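Local coordinates for putative hemin transport system, substrate-binding protein (Burkholderia cenocepacia J2315, PDB 5GIZ) that binds heme in the periplasm and probably hands it to an inner-membrane transporter for bacterial heme uptake, at residues V152-N157 / D189-L194; R182-G187 / A200-D205; A222-P227 / R236-V241. All coordinates share one frame; numbering follows the deposited sequence.

Contact 1: V152-N157 / D189-L194; sequences VLFVLN and DHYKPL
Y191 and L156 make the close part of this contact. The leucine lies over one face of the tyrosine ring. Its CD2 stands 3.8 Å from the centroid of the Y191 ring and only 11° off the ring normal, a CH-pi contact. The CB of L156 comes nearer still, 3.5 Å from CE1 of Y191. The two side chains cross at about a right angle. The far end of the tyrosine reaches F154. OH of Y191 lies 3.5 Å from CE2 of F154 and meets that ring obliquely. F154 CD2 in turn sits at the edge of the tyrosine ring, near its plane. With CG anti to the backbone N (chi1 -178°), the F154 ring extends beyond its strand to the tyrosine hydroxyl; it also touches A172 of helix 171-178. Strand 151-159 is central in the mixed sheet of the C-terminal lobe. Strand 191-193 joins that sheet through the hairpin partner 162-166, so the two segments here meet by side chains alone. Y191 and A172 both bind heme in heme-loaded forms of this protein. The close L156-Y191 packing lies at the partly exposed end. The buried end is in wider contact. There CD2 of L153 meets CD2 of L194 at 4.3 Å, and M185 touches both leucines.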
loop_
_atom_site.group_PDB
_atom_site.type_symbol
_atom_site.label_atom_id
_atom_site.label_comp_id
_atom_site.label_asym_id
_atom_site.label_seq_id
_atom_site.Cartn_x
_atom_site.Cartn_y
_atom_site.Cartn_z
ATOM N N VAL A 152 6.525 9.047 -14.581
ATOM C CA VAL A 152 5.379 9.253 -13.710
ATOM C C VAL A 152 5.852 9.848 -12.398
ATOM O O VAL A 152 6.747 9.292 -11.766
ATOM C CB VAL A 152 4.660 7.919 -13.421
ATOM C CG1 VAL A 152 3.490 8.145 -12.467
ATOM C CG2 VAL A 152 4.196 7.281 -14.734
ATOM N N LEU A 153 5.217 10.951 -11.972
ATOM C CA LEU A 153 5.448 11.608 -10.680
ATOM C C LEU A 153 4.348 11.144 -9.758
ATOM O O LEU A 153 3.190 11.332 -10.104
ATOM C CB LEU A 153 5.287 13.093 -10.881
ATOM C CG LEU A 153 5.383 13.930 -9.601
ATOM C CD1 LEU A 153 6.776 13.892 -9.046
ATOM C CD2 LEU A 153 4.904 15.360 -9.879
ATOM N N PHE A 154 4.722 10.598 -8.604
ATOM C CA PHE A 154 3.787 10.281 -7.537
ATOM C C PHE A 154 3.790 11.317 -6.439
ATOM O O PHE A 154 4.791 11.527 -5.802
ATOM C CB PHE A 154 4.012 8.877 -6.906
ATOM C CG PHE A 154 2.989 8.569 -5.843
ATOM C CD1 PHE A 154 1.712 8.288 -6.192
ATOM C CD2 PHE A 154 3.286 8.696 -4.502
ATOM C CE1 PHE A 154 0.715 8.069 -5.254
ATOM C CE2 PHE A 154 2.278 8.468 -3.560
ATOM C CZ PHE A 154 1.023 8.190 -3.938
ATOM N N VAL A 155 2.655 11.953 -6.281
ATOM C CA VAL A 155 2.384 12.878 -5.197
ATOM C C VAL A 155 1.660 12.146 -4.075
ATOM O O VAL A 155 0.529 11.679 -4.270
ATOM C CB VAL A 155 1.465 14.001 -5.687
ATOM C CG1 VAL A 155 1.054 14.913 -4.515
ATOM C CG2 VAL A 155 2.175 14.789 -6.804
ATOM N N LEU A 156 2.268 12.174 -2.884
ATOM C CA LEU A 156 1.605 11.648 -1.697
ATOM C C LEU A 156 0.610 12.664 -1.138
ATOM O O LEU A 156 -0.533 12.341 -0.864
ATOM C CB LEU A 156 2.643 11.307 -0.629
ATOM C CG LEU A 156 2.073 10.688 0.663
ATOM C CD1 LEU A 156 1.282 9.416 0.352
ATOM C CD2 LEU A 156 3.183 10.423 1.653
ATOM N N ASN A 157 1.091 13.882 -0.960
ATOM C CA ASN A 157 0.305 14.938 -0.361
ATOM C C ASN A 157 0.943 16.292 -0.649
ATOM O O ASN A 157 1.985 16.390 -1.344
ATOM C CB ASN A 157 0.147 14.691 1.159
ATOM C CG ASN A 157 1.451 14.778 1.914
ATOM O OD1 ASN A 157 2.218 15.718 1.746
ATOM N ND2 ASN A 157 1.694 13.800 2.782
ATOM N N ASP A 189 16.055 8.776 -1.958
ATOM C CA ASP A 189 15.150 7.782 -1.389
ATOM C C ASP A 189 14.043 8.442 -0.584
ATOM O O ASP A 189 14.219 9.544 -0.051
ATOM C CB ASP A 189 15.910 6.829 -0.481
ATOM C CG ASP A 189 16.925 6.021 -1.246
ATOM O OD1 ASP A 189 16.777 5.880 -2.487
ATOM O OD2 ASP A 189 17.900 5.560 -0.621
ATOM N N HIS A 190 12.932 7.712 -0.460
ATOM C CA HIS A 190 11.806 8.079 0.365
ATOM C C HIS A 190 11.123 9.288 -0.185
ATOM O O HIS A 190 11.133 9.491 -1.412
ATOM C CB HIS A 190 12.209 8.173 1.841
ATOM C CG HIS A 190 13.032 6.997 2.265
ATOM N ND1 HIS A 190 12.591 5.701 2.088
ATOM C CD2 HIS A 190 14.287 6.909 2.754
ATOM C CE1 HIS A 190 13.536 4.866 2.479
ATOM N NE2 HIS A 190 14.571 5.573 2.899
ATOM N N TYR A 191 10.423 10.018 0.663
ATOM C CA TYR A 191 9.636 11.165 0.220
ATOM C C TYR A 191 10.419 12.443 0.434
ATOM O O TYR A 191 11.150 12.563 1.424
ATOM C CB TYR A 191 8.290 11.172 0.964
ATOM C CG TYR A 191 7.308 10.135 0.443
ATOM C CD1 TYR A 191 6.540 10.423 -0.666
ATOM C CD2 TYR A 191 7.137 8.890 1.057
ATOM C CE1 TYR A 191 5.636 9.521 -1.159
ATOM C CE2 TYR A 191 6.234 7.966 0.552
ATOM C CZ TYR A 191 5.495 8.302 -0.570
ATOM O OH TYR A 191 4.552 7.464 -1.139
ATOM N N LYS A 192 10.286 13.420 -0.457
ATOM C CA LYS A 192 10.891 14.727 -0.256
ATOM C C LYS A 192 9.969 15.809 -0.834
ATOM O O LYS A 192 9.248 15.533 -1.817
ATOM C CB LYS A 192 12.309 14.727 -0.869
ATOM C CG LYS A 192 12.666 15.881 -1.791
ATOM C CD LYS A 192 13.738 15.529 -2.827
ATOM C CE LYS A 192 15.031 15.012 -2.239
ATOM N NZ LYS A 192 15.737 16.082 -1.494
ATOM N N PRO A 193 9.939 17.013 -0.213
ATOM C CA PRO A 193 9.215 18.146 -0.805
ATOM C C PRO A 193 9.752 18.490 -2.175
ATOM O O PRO A 193 10.980 18.584 -2.364
ATOM C CB PRO A 193 9.458 19.283 0.187
ATOM C CG PRO A 193 9.613 18.582 1.494
ATOM C CD PRO A 193 10.376 17.321 1.172
ATOM N N LEU A 194 8.840 18.666 -3.121
ATOM C CA LEU A 194 9.170 18.919 -4.501
ATOM C C LEU A 194 9.430 20.384 -4.749
ATOM O O LEU A 194 8.561 21.200 -4.529
ATOM C CB LEU A 194 8.000 18.468 -5.387
ATOM C CG LEU A 194 8.148 18.612 -6.894
ATOM C CD1 LEU A 194 9.203 17.685 -7.491
ATOM C CD2 LEU A 194 6.757 18.420 -7.526
#

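Contact 2: R182-G187 / A200-D205; sequences RNAMQG and AAAAPD
A184 and A202 bring the turn after strand 182-183 against the C-terminal end of helix 196-202. Both belong to the C-terminal lobe of a periplasmic binding protein of the chelatase clan. The contact is small and made mostly by alanines. At the start of the first segment, NH2 of R182 holds a sulfate that probably came from the crystallisation liquor. N183 comes next and shapes the turn. Its OD1 accepts from the backbone N of M185 at 3.0 Å, an Asx turn. The donor stands well above the carbonyl plane, 53° out of it. ND2 of N183 is bonded to D173 OD1 and A166 O. Together with the OD1 bond, these hold the amide at both its oxygen and its nitrogen. A184 then points its CB at the helix end. This methyl lies 4.1 Å from CB of A202. In return the methyl of A202 rests 3.4 Å from the carbonyl O of A184. R151 ties the two backbones together: its NE bonds to A202 O and its NH2 to A184 O. At M185 the CB points away from the helix. The bend at chi2 (-50°) brings the sulfur round to the A202 methyl, M185 SD to A202 CB 3.6 Å. The exposed Q186 turns back on its own segment: its NE2 donates to N183 O at 2.9 Å, with an angle of 168° at the hydrogen. P204 follows A203, the first residue past the helix, and its CB lies 4.1 Å from CB of A184.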
loop_
_atom_site.group_PDB
_atom_site.type_symbol
_atom_site.label_atom_id
_atom_site.label_comp_id
_atom_site.label_asym_id
_atom_site.label_seq_id
_atom_site.Cartn_x
_atom_site.Cartn_y
_atom_site.Cartn_z
ATOM N N ARG A 182 8.426 4.617 -15.529
ATOM C CA ARG A 182 9.649 5.033 -14.820
ATOM C C ARG A 182 9.298 6.135 -13.828
ATOM O O ARG A 182 8.501 7.013 -14.132
ATOM C CB ARG A 182 10.650 5.591 -15.843
ATOM C CG ARG A 182 12.099 5.733 -15.396
ATOM C CD ARG A 182 12.920 6.229 -16.596
ATOM N NE ARG A 182 14.346 6.406 -16.346
ATOM C CZ ARG A 182 15.255 6.588 -17.307
ATOM N NH1 ARG A 182 14.895 6.617 -18.591
ATOM N NH2 ARG A 182 16.539 6.729 -16.989
ATOM N N ASN A 183 9.904 6.133 -12.654
ATOM C CA ASN A 183 9.709 7.212 -11.718
ATOM C C ASN A 183 10.352 8.479 -12.250
ATOM O O ASN A 183 11.564 8.483 -12.569
ATOM C CB ASN A 183 10.237 6.809 -10.334
ATOM C CG ASN A 183 9.806 7.767 -9.243
ATOM O OD1 ASN A 183 9.315 8.865 -9.507
ATOM N ND2 ASN A 183 9.977 7.367 -7.961
ATOM N N ALA A 184 9.561 9.530 -12.360
ATOM C CA ALA A 184 10.069 10.812 -12.881
ATOM C C ALA A 184 11.090 11.402 -11.905
ATOM O O ALA A 184 12.012 12.081 -12.304
ATOM C CB ALA A 184 8.946 11.774 -13.097
ATOM N N MET A 185 10.915 11.114 -10.622
ATOM C CA MET A 185 11.866 11.505 -9.598
ATOM C C MET A 185 12.981 10.456 -9.425
ATOM O O MET A 185 12.692 9.284 -9.193
ATOM C CB MET A 185 11.166 11.660 -8.245
ATOM C CG MET A 185 9.967 12.585 -8.182
ATOM S SD MET A 185 10.273 14.225 -8.902
ATOM C CE MET A 185 11.565 14.804 -7.880
ATOM N N GLN A 186 14.241 10.924 -9.514
ATOM C CA GLN A 186 15.423 10.087 -9.367
ATOM C C GLN A 186 16.438 10.784 -8.506
ATOM O O GLN A 186 16.467 12.010 -8.473
ATOM C CB GLN A 186 16.027 9.799 -10.734
ATOM C CG GLN A 186 15.126 8.971 -11.636
ATOM C CD GLN A 186 14.937 7.539 -11.129
ATOM O OE1 GLN A 186 15.836 6.969 -10.493
ATOM N NE2 GLN A 186 13.771 6.939 -11.434
ATOM N N GLY A 187 17.256 9.998 -7.824
ATOM C CA GLY A 187 18.416 10.544 -7.104
ATOM C C GLY A 187 18.275 10.705 -5.601
ATOM O O GLY A 187 19.185 11.196 -4.938
ATOM N N ALA A 200 10.732 20.607 -12.789
ATOM C CA ALA A 200 11.029 20.865 -14.196
ATOM C C ALA A 200 11.965 19.772 -14.751
ATOM O O ALA A 200 11.705 19.187 -15.826
ATOM C CB ALA A 200 11.651 22.253 -14.362
ATOM N N ALA A 201 13.003 19.439 -13.995
ATOM C CA ALA A 201 13.942 18.359 -14.374
ATOM C C ALA A 201 13.264 16.991 -14.493
ATOM O O ALA A 201 13.628 16.166 -15.339
ATOM C CB ALA A 201 15.056 18.254 -13.364
ATOM N N ALA A 202 12.323 16.740 -13.586
ATOM C CA ALA A 202 11.662 15.442 -13.535
ATOM C C ALA A 202 10.772 15.229 -14.756
ATOM O O ALA A 202 10.560 14.074 -15.186
ATOM C CB ALA A 202 10.851 15.313 -12.263
ATOM N N ALA A 203 10.218 16.332 -15.252
ATOM C CA ALA A 203 9.443 16.358 -16.534
ATOM C C ALA A 203 8.454 15.188 -16.639
ATOM O O ALA A 203 8.546 14.342 -17.528
ATOM C CB ALA A 203 10.393 16.325 -17.709
ATOM N N PRO A 204 7.566 15.087 -15.654
ATOM C CA PRO A 204 6.632 13.973 -15.694
ATOM C C PRO A 204 5.681 14.020 -16.873
ATOM O O PRO A 204 5.195 15.078 -17.253
ATOM C CB PRO A 204 5.853 14.129 -14.390
ATOM C CG PRO A 204 5.965 15.567 -14.045
ATOM C CD PRO A 204 7.281 16.014 -14.542
ATOM N N ASP A 205 5.385 12.857 -17.435
ATOM C CA ASP A 205 4.354 12.643 -18.435
ATOM C C ASP A 205 2.982 12.442 -17.830
ATOM O O ASP A 205 2.015 12.762 -18.437
ATOM C CB ASP A 205 4.707 11.445 -19.327
ATOM C CG ASP A 205 6.082 11.568 -19.938
ATOM O OD1 ASP A 205 6.351 12.682 -20.442
ATOM O OD2 ASP A 205 6.939 10.646 -19.907
#

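Contact 3: A222-P227 / R236-V241; sequences ALLATP and RARRVV
L224 and R238 meet where helix 220-225 packs on the link between helix 233-237 and strand 240-243. Here a helix covers the start of strand 240-243, which pairs with strand 206-210 in the mixed sheet of the C-terminal lobe. R238, the first residue past helical geometry, has positive phi and completes a Schellman motif. Its side chain bends at chi3 (69°), which brings the guanidinium back over the leucine. CD1 of L224 sits over one face of that group, offset toward the rim, and lies 3.6 Å from NH2 of R238. CB of R238 touches the same methyl at 3.8 Å, so the arginine curls around it. With CG anti to its carbonyl carbon (chi1 -72°), L224 sends its two methyls to different partners: CD1 to R238 and CD2 to V240. L224 CD2 packs 3.9 Å from CG2 of V240. These two side chains slide past each other in opposite directions. V240 uses its other branch, CG1, on the neighbouring leucine, 3.9 Å from CD2 of L223, and these side chains cross obliquely. The valine thus spans two successive helix residues. L223 is buried and also touches I209, L214 and V217, while R238 is exposed. A237 binds calcium in another structure of this protein. T226 OG1 bonds H158 NE2. L223 O accepts from T226 N and from T226 OG1, both from the same face of its plane, with OG1 at 2.9 Å.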
loop_
_atom_site.group_PDB
_atom_site.type_symbol
_atom_site.label_atom_id
_atom_site.label_comp_id
_atom_site.label_asym_id
_atom_site.label_seq_id
_atom_site.Cartn_x
_atom_site.Cartn_y
_atom_site.Cartn_z
ATOM N N ALA A 222 -7.203 21.992 -9.170
ATOM C CA ALA A 222 -6.333 22.430 -8.088
ATOM C C ALA A 222 -4.939 21.817 -8.122
ATOM O O ALA A 222 -3.919 22.480 -7.946
ATOM C CB ALA A 222 -7.005 22.154 -6.749
ATOM N N LEU A 223 -4.900 20.516 -8.363
ATOM C CA LEU A 223 -3.643 19.835 -8.473
ATOM C C LEU A 223 -2.814 20.418 -9.628
ATOM O O LEU A 223 -1.591 20.566 -9.501
ATOM C CB LEU A 223 -3.897 18.352 -8.759
ATOM C CG LEU A 223 -2.660 17.458 -8.924
ATOM C CD1 LEU A 223 -1.789 17.428 -7.685
ATOM C CD2 LEU A 223 -3.139 16.065 -9.338
ATOM N N LEU A 224 -3.446 20.621 -10.772
ATOM C CA LEU A 224 -2.721 21.058 -11.992
ATOM C C LEU A 224 -2.280 22.518 -11.901
ATOM O O LEU A 224 -1.350 22.941 -12.592
ATOM C CB LEU A 224 -3.569 20.806 -13.263
ATOM C CG LEU A 224 -3.688 19.307 -13.648
ATOM C CD1 LEU A 224 -4.706 19.106 -14.770
ATOM C CD2 LEU A 224 -2.343 18.728 -14.081
ATOM N N ALA A 225 -2.919 23.261 -11.014
ATOM C CA ALA A 225 -2.532 24.643 -10.732
ATOM C C ALA A 225 -1.432 24.780 -9.675
ATOM O O ALA A 225 -0.914 25.882 -9.465
ATOM C CB ALA A 225 -3.750 25.397 -10.290
ATOM N N THR A 226 -1.090 23.697 -8.997
ATOM C CA THR A 226 0.093 23.650 -8.112
ATOM C C THR A 226 1.290 24.305 -8.843
ATOM O O THR A 226 1.525 24.028 -10.038
ATOM C CB THR A 226 0.450 22.193 -7.737
ATOM O OG1 THR A 226 -0.628 21.619 -7.003
ATOM C CG2 THR A 226 1.747 22.112 -6.853
ATOM N N PRO A 227 2.040 25.195 -8.164
ATOM C CA PRO A 227 3.130 25.882 -8.866
ATOM C C PRO A 227 4.056 24.917 -9.548
ATOM O O PRO A 227 4.500 23.938 -8.945
ATOM C CB PRO A 227 3.835 26.637 -7.740
ATOM C CG PRO A 227 2.737 26.983 -6.804
ATOM C CD PRO A 227 1.825 25.776 -6.832
ATOM N N ARG A 236 0.651 20.146 -19.453
ATOM C CA ARG A 236 0.240 20.591 -20.759
ATOM C C ARG A 236 -0.854 19.696 -21.313
ATOM O O ARG A 236 -1.739 20.166 -22.005
ATOM C CB ARG A 236 1.453 20.628 -21.715
ATOM C CG ARG A 236 2.458 21.722 -21.316
ATOM C CD ARG A 236 3.751 21.653 -22.119
ATOM N NE ARG A 236 4.570 22.750 -21.583
ATOM C CZ ARG A 236 5.766 22.597 -20.995
ATOM N NH1 ARG A 236 6.332 21.414 -20.951
ATOM N NH2 ARG A 236 6.392 23.646 -20.497
ATOM N N ALA A 237 -0.763 18.391 -21.014
ATOM C CA ALA A 237 -1.743 17.415 -21.460
ATOM C C ALA A 237 -2.848 17.185 -20.416
ATOM O O ALA A 237 -3.776 16.436 -20.696
ATOM C CB ALA A 237 -1.066 16.120 -21.783
ATOM N N ARG A 238 -2.747 17.831 -19.263
ATOM C CA ARG A 238 -3.671 17.681 -18.162
ATOM C C ARG A 238 -3.855 16.214 -17.812
ATOM O O ARG A 238 -4.980 15.722 -17.743
ATOM C CB ARG A 238 -4.996 18.354 -18.441
ATOM C CG ARG A 238 -4.786 19.801 -18.848
ATOM C CD ARG A 238 -6.073 20.572 -18.861
ATOM N NE ARG A 238 -6.636 20.781 -17.541
ATOM C CZ ARG A 238 -6.311 21.752 -16.687
ATOM N NH1 ARG A 238 -5.342 22.628 -16.955
ATOM N NH2 ARG A 238 -6.962 21.825 -15.524
ATOM N N ARG A 239 -2.725 15.525 -17.618
ATOM C CA ARG A 239 -2.709 14.052 -17.470
ATOM C C ARG A 239 -2.488 13.597 -16.023
ATOM O O ARG A 239 -1.401 13.693 -15.475
ATOM C CB ARG A 239 -1.616 13.494 -18.346
ATOM C CG ARG A 239 -1.802 12.118 -18.808
ATOM C CD ARG A 239 -0.689 11.812 -19.801
ATOM N NE ARG A 239 -0.788 12.341 -21.158
ATOM C CZ ARG A 239 0.199 12.960 -21.827
ATOM N NH1 ARG A 239 1.378 13.280 -21.248
ATOM N NH2 ARG A 239 0.040 13.300 -23.123
ATOM N N VAL A 240 -3.594 13.231 -15.408
ATOM C CA VAL A 240 -3.676 12.862 -14.004
ATOM C C VAL A 240 -4.305 11.499 -13.891
ATOM O O VAL A 240 -5.334 11.239 -14.545
ATOM C CB VAL A 240 -4.559 13.903 -13.256
ATOM C CG1 VAL A 240 -4.741 13.546 -11.792
ATOM C CG2 VAL A 240 -3.966 15.292 -13.408
ATOM N N VAL A 241 -3.739 10.647 -13.023
ATOM C CA VAL A 241 -4.335 9.365 -12.659
ATOM C C VAL A 241 -4.459 9.302 -11.146
ATOM O O VAL A 241 -3.495 9.579 -10.433
ATOM C CB VAL A 241 -3.455 8.188 -13.100
ATOM C CG1 VAL A 241 -3.933 6.884 -12.519
ATOM C CG2 VAL A 241 -3.465 8.137 -14.631
#

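In the fold
All three contacts lie in the C-terminal lobe and reach one mixed sheet. Contacts 1 and 2 are 10 Å apart between centres and touch directly. V152 N lies 2.9 Å from R182 O, and V152 O lies 2.9 Å from A184 N; both are probable backbone hydrogen bonds. L153 CD1 also packs 3.5 Å from M185 SD. Contact 3 is about 15 Å from each of the others, centre to centre. It joins contact 2 by R239 NH1 to D205 O, 2.9 Å, but not contact 1. Contact 1 holds Y191, which contacts heme in heme-loaded structures; this chain is in the apo form. The L223 side chain of contact 3 is about 4 Å from that of H158, also heme-binding.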